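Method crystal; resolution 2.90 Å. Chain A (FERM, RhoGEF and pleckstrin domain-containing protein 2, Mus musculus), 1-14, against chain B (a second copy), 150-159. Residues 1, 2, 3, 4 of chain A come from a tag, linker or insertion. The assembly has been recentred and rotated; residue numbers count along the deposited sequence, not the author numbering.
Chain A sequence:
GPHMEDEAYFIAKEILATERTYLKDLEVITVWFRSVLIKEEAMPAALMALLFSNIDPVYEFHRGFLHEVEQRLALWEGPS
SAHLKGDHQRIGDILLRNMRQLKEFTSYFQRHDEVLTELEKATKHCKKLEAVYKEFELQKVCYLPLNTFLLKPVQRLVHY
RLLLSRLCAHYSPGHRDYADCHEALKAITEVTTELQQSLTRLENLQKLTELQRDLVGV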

# COMPACT_ATOMS: atom_id res chain seq x y z
N GLY A 1 9.57 -3.76 23.37
CA GLY A 1 8.45 -3.07 22.73
C GLY A 1 7.89 -1.94 23.57
O GLY A 1 8.52 -1.51 24.53
N PRO A 2 6.70 -1.43 23.19
CA PRO A 2 5.98 -0.42 23.98
C PRO A 2 5.19 -1.11 25.07
O PRO A 2 4.85 -2.29 24.92
N HIS A 3 4.91 -0.40 26.16
CA HIS A 3 4.06 -0.98 27.20
C HIS A 3 2.64 -0.88 26.69
O HIS A 3 2.25 0.11 26.08
N MSE A 4 1.85 -1.92 26.93
CA MSE A 4 0.60 -2.05 26.21
C MSE A 4 -0.47 -1.01 26.51
O MSE A 4 -1.39 -0.84 25.71
N GLU A 5 -0.34 -0.30 27.64
CA GLU A 5 -1.32 0.73 27.99
C GLU A 5 -0.74 2.15 27.95
O GLU A 5 -1.35 3.10 28.44
N ASP A 6 0.44 2.28 27.33
CA ASP A 6 1.16 3.55 27.16
C ASP A 6 0.46 4.52 26.21
O ASP A 6 0.47 4.32 24.99
N GLU A 7 -0.13 5.58 26.75
CA GLU A 7 -0.83 6.53 25.90
C GLU A 7 0.12 7.30 24.97
O GLU A 7 -0.24 7.66 23.85
N ALA A 8 1.35 7.52 25.42
CA ALA A 8 2.30 8.20 24.56
C ALA A 8 2.57 7.34 23.33
O ALA A 8 2.61 7.87 22.22
N TYR A 9 2.72 6.03 23.52
CA TYR A 9 2.93 5.16 22.36
C TYR A 9 1.76 5.26 21.37
O TYR A 9 1.98 5.44 20.18
N PHE A 10 0.53 5.20 21.87
CA PHE A 10 -0.64 5.32 20.99
C PHE A 10 -0.68 6.63 20.21
O PHE A 10 -0.96 6.62 19.02
N ILE A 11 -0.39 7.75 20.84
CA ILE A 11 -0.40 9.01 20.12
C ILE A 11 0.65 8.98 19.03
O ILE A 11 0.38 9.36 17.89
N ALA A 12 1.84 8.51 19.36
CA ALA A 12 2.91 8.36 18.37
C ALA A 12 2.43 7.54 17.19
O ALA A 12 2.59 7.94 16.04
N LYS A 13 1.80 6.41 17.48
CA LYS A 13 1.34 5.55 16.41
C LYS A 13 0.22 6.22 15.60
O LYS A 13 0.17 6.08 14.38
N GLU A 14 -0.64 6.97 16.28
CA GLU A 14 -1.70 7.73 15.62
C GLU A 14 -1.09 8.80 14.69
O GLU A 14 -1.57 9.01 13.58
N LEU B 150 2.22 -10.83 18.19
CA LEU B 150 1.16 -11.48 18.95
C LEU B 150 0.61 -10.65 20.11
O LEU B 150 -0.48 -10.93 20.62
N LEU B 151 1.35 -9.63 20.53
CA LEU B 151 0.86 -8.72 21.57
C LEU B 151 -0.03 -7.62 20.99
O LEU B 151 -0.60 -6.84 21.74
N LYS B 152 -0.14 -7.54 19.66
CA LYS B 152 -0.87 -6.43 19.04
C LYS B 152 -2.39 -6.52 19.17
O LYS B 152 -3.02 -5.53 19.53
N PRO B 153 -3.00 -7.70 18.92
CA PRO B 153 -4.46 -7.79 19.05
C PRO B 153 -5.02 -7.26 20.38
O PRO B 153 -5.86 -6.36 20.36
N VAL B 154 -4.56 -7.77 21.52
CA VAL B 154 -5.09 -7.29 22.79
C VAL B 154 -4.75 -5.81 23.01
O VAL B 154 -5.56 -5.02 23.48
N GLN B 155 -3.55 -5.41 22.63
CA GLN B 155 -3.21 -4.00 22.64
C GLN B 155 -4.18 -3.15 21.80
O GLN B 155 -4.47 -2.02 22.17
N ARG B 156 -4.69 -3.70 20.70
CA ARG B 156 -5.63 -2.96 19.84
C ARG B 156 -6.92 -2.70 20.59
O ARG B 156 -7.52 -1.63 20.46
N LEU B 157 -7.34 -3.67 21.40
CA LEU B 157 -8.57 -3.50 22.15
C LEU B 157 -8.44 -2.37 23.17
O LEU B 157 -9.37 -1.62 23.39
N VAL B 158 -7.27 -2.25 23.78
CA VAL B 158 -7.01 -1.20 24.74
C VAL B 158 -7.08 0.14 24.04
O VAL B 158 -7.68 1.09 24.53
N HIS B 159 -6.44 0.21 22.88
CA HIS B 159 -6.51 1.39 22.03
C HIS B 159 -7.95 1.79 21.75
O HIS B 159 -8.26 2.97 21.82

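What fills the apolar centre of this contact? Two side chains of chain A do most of the work, M4(A) and F10(A). M4(A) is a selenomethionine from the expression tag and is poorly ordered; its CA-to-CB bond points sideways, but chi angles of m, t and p bring its end against L151(B), V154(B) and Q155(B). There its CE lies 3.4 Å from the backbone O of L151(B), 3.4 Å from the backbone N of Q155(B) and 4.0 Å from CB of V154(B), while its SE sits 4.3 Å from CD2 of L151(B), whose own CA-to-CB bond points toward chain A. V158(B), a t rotamer, also points in: its CG1 is 3.9 Å from the backbone O of M4(A) and 4.0 Å from CE2 of F10(A), so it bridges the tag residue and the helix.

How does F10(A) meet the chain B helix? The two helices cross almost at right angles, at 92°, and their axes come no closer than 11.6 Å. F10(A), an m rotamer pointing toward chain B, stacks face to face on the ring of H159(B), with centroids 4.2 Å apart and planes tilted by 29°. Its CB also lies over that imidazole, 4.1 Å from the ring centroid, in a CH-pi contact. At the edge of the phenyl ring, CE1 of F10(A) is 3.8 Å from CG of Q155(B).

Where does Q155(B) send its polar end? Its CA-to-CB bond points toward chain A, and with chi1 and chi2 both t the extended side chain brings its amide next to P2(A) and Y9(A). Its NE2 is 3.2 Å from CE2 of Y9(A), approaching the ring obliquely, and 4.0 Å from CG of P2(A), another tag residue. Y9(A), with chi1 t, starts sideways but its end comes nearer to make this contact.

What holds the polar edge? H159(B), with chi1 t, has one ring face on F10(A) and turns its edge to E14(A): NE2 of H159(B) donates to OE2 of E14(A) at 2.8 Å and 166°, a nearly straight hydrogen bond, made at the ring edge while one face packs on F10(A). E14(A) is an m, t rotamer whose carboxylate reaches in from a sideways CB. Elsewhere along the edge, NZ of K13(A) and NZ of K152(B) lie 3.8 Å apart; these like charges each have hydrogen-bond partners elsewhere in the structure.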

# COMPACT_ATOMS: atom_id res chain seq x y z
CB PRO A 2 5.00 0.16 22.97
CG PRO A 2 4.71 -0.95 22.02
CD PRO A 2 5.98 -1.76 21.94
CB HIS A 3 4.22 -0.27 28.55
CG HIS A 3 3.36 -0.85 29.62
ND1 HIS A 3 2.12 -0.34 29.94
CD2 HIS A 3 3.55 -1.92 30.43
CE1 HIS A 3 1.59 -1.07 30.91
NE2 HIS A 3 2.44 -2.03 31.23
CB MSE A 4 0.05 -3.45 26.35
CG MSE A 4 0.95 -4.44 25.65
SE MSE A 4 0.38 -6.27 25.95
CE MSE A 4 -1.35 -6.19 25.04
CB GLU A 5 -1.96 0.43 29.35
CG GLU A 5 -2.49 -0.99 29.46
CD GLU A 5 -3.34 -1.22 30.70
OE1 GLU A 5 -2.80 -1.72 31.72
OE2 GLU A 5 -4.55 -0.89 30.63
CB ASP A 6 2.56 3.24 26.61
CG ASP A 6 3.49 4.45 26.59
OD1 ASP A 6 3.08 5.57 26.98
OD2 ASP A 6 4.66 4.26 26.17
CB GLU A 7 -1.70 7.49 26.72
CG GLU A 7 -2.52 8.42 25.84
CD GLU A 7 -3.60 9.17 26.58
OE1 GLU A 7 -4.18 10.12 25.97
OE2 GLU A 7 -3.88 8.81 27.77
CB ALA A 8 3.58 8.54 25.30
CB TYR A 9 3.23 3.69 22.74
CG TYR A 9 3.19 2.79 21.52
CD1 TYR A 9 4.21 2.81 20.59
CD2 TYR A 9 2.10 1.98 21.26
CE1 TYR A 9 4.15 2.03 19.45
CE2 TYR A 9 2.04 1.19 20.13
CZ TYR A 9 3.06 1.22 19.22
OH TYR A 9 3.00 0.44 18.07
CB PHE A 10 -1.93 5.11 21.75
CG PHE A 10 -2.10 3.71 22.28
CD1 PHE A 10 -2.08 2.62 21.43
CD2 PHE A 10 -2.32 3.48 23.64
CE1 PHE A 10 -2.24 1.32 21.92
CE2 PHE A 10 -2.50 2.19 24.13
CZ PHE A 10 -2.44 1.11 23.28
CB ILE A 11 -0.17 10.20 21.04
CG1 ILE A 11 -1.31 10.32 22.03
CG2 ILE A 11 -0.06 11.49 20.25
CD1 ILE A 11 -0.93 11.18 23.21
CB ALA A 12 4.13 7.71 18.99
CB LYS A 13 0.92 4.20 16.96
CG LYS A 13 0.80 3.17 15.87
CD LYS A 13 2.01 2.24 15.71
CE LYS A 13 1.99 1.61 14.30
NZ LYS A 13 2.01 0.10 14.28
CB GLU A 14 -2.66 8.36 16.65
CG GLU A 14 -3.64 7.38 17.34
CD GLU A 14 -4.30 7.94 18.64
OE1 GLU A 14 -4.09 9.14 18.95
OE2 GLU A 14 -5.03 7.19 19.35
CB LEU B 150 1.62 -12.82 19.46
CG LEU B 150 1.68 -13.85 18.36
CD1 LEU B 150 2.17 -15.17 18.94
CD2 LEU B 150 0.30 -14.01 17.82
CB LEU B 151 2.03 -8.06 22.30
CG LEU B 151 3.07 -8.98 22.93
CD1 LEU B 151 4.35 -8.24 23.21
CD2 LEU B 151 2.50 -9.55 24.19
CB LYS B 152 -0.41 -6.18 17.59
CG LYS B 152 1.07 -5.86 17.53
CD LYS B 152 1.55 -5.16 16.26
CE LYS B 152 2.82 -4.32 16.59
NZ LYS B 152 3.19 -3.35 15.51
CB PRO B 153 -4.71 -9.30 18.93
CG PRO B 153 -3.63 -9.77 18.04
CD PRO B 153 -2.42 -8.98 18.46
CB VAL B 154 -4.66 -8.17 23.98
CG1 VAL B 154 -5.14 -7.58 25.28
CG2 VAL B 154 -5.25 -9.55 23.82
CB GLN B 155 -1.77 -3.82 22.17
CG GLN B 155 -1.33 -2.38 22.10
CD GLN B 155 0.11 -2.24 21.63
OE1 GLN B 155 0.65 -3.12 20.95
NE2 GLN B 155 0.73 -1.13 21.98
CB ARG B 156 -5.93 -3.70 18.54
CG ARG B 156 -6.78 -2.96 17.55
CD ARG B 156 -6.08 -1.74 17.00
NE ARG B 156 -6.94 -0.98 16.09
CZ ARG B 156 -6.86 0.34 15.87
NH1 ARG B 156 -5.95 1.06 16.50
NH2 ARG B 156 -7.68 0.93 15.03
CB LEU B 157 -8.98 -4.81 22.82
CG LEU B 157 -9.09 -5.96 21.84
CD1 LEU B 157 -9.63 -7.15 22.56
CD2 LEU B 157 -10.02 -5.62 20.69
CB VAL B 158 -5.62 -1.37 25.34
CG1 VAL B 158 -5.20 -0.11 26.07
CG2 VAL B 158 -5.62 -2.55 26.27
CB HIS B 159 -5.78 1.13 20.71
CG HIS B 159 -5.26 2.38 20.07
ND1 HIS B 159 -4.43 2.37 18.97
CD2 HIS B 159 -5.46 3.69 20.37
CE1 HIS B 159 -4.13 3.61 18.63
NE2 HIS B 159 -4.74 4.43 19.47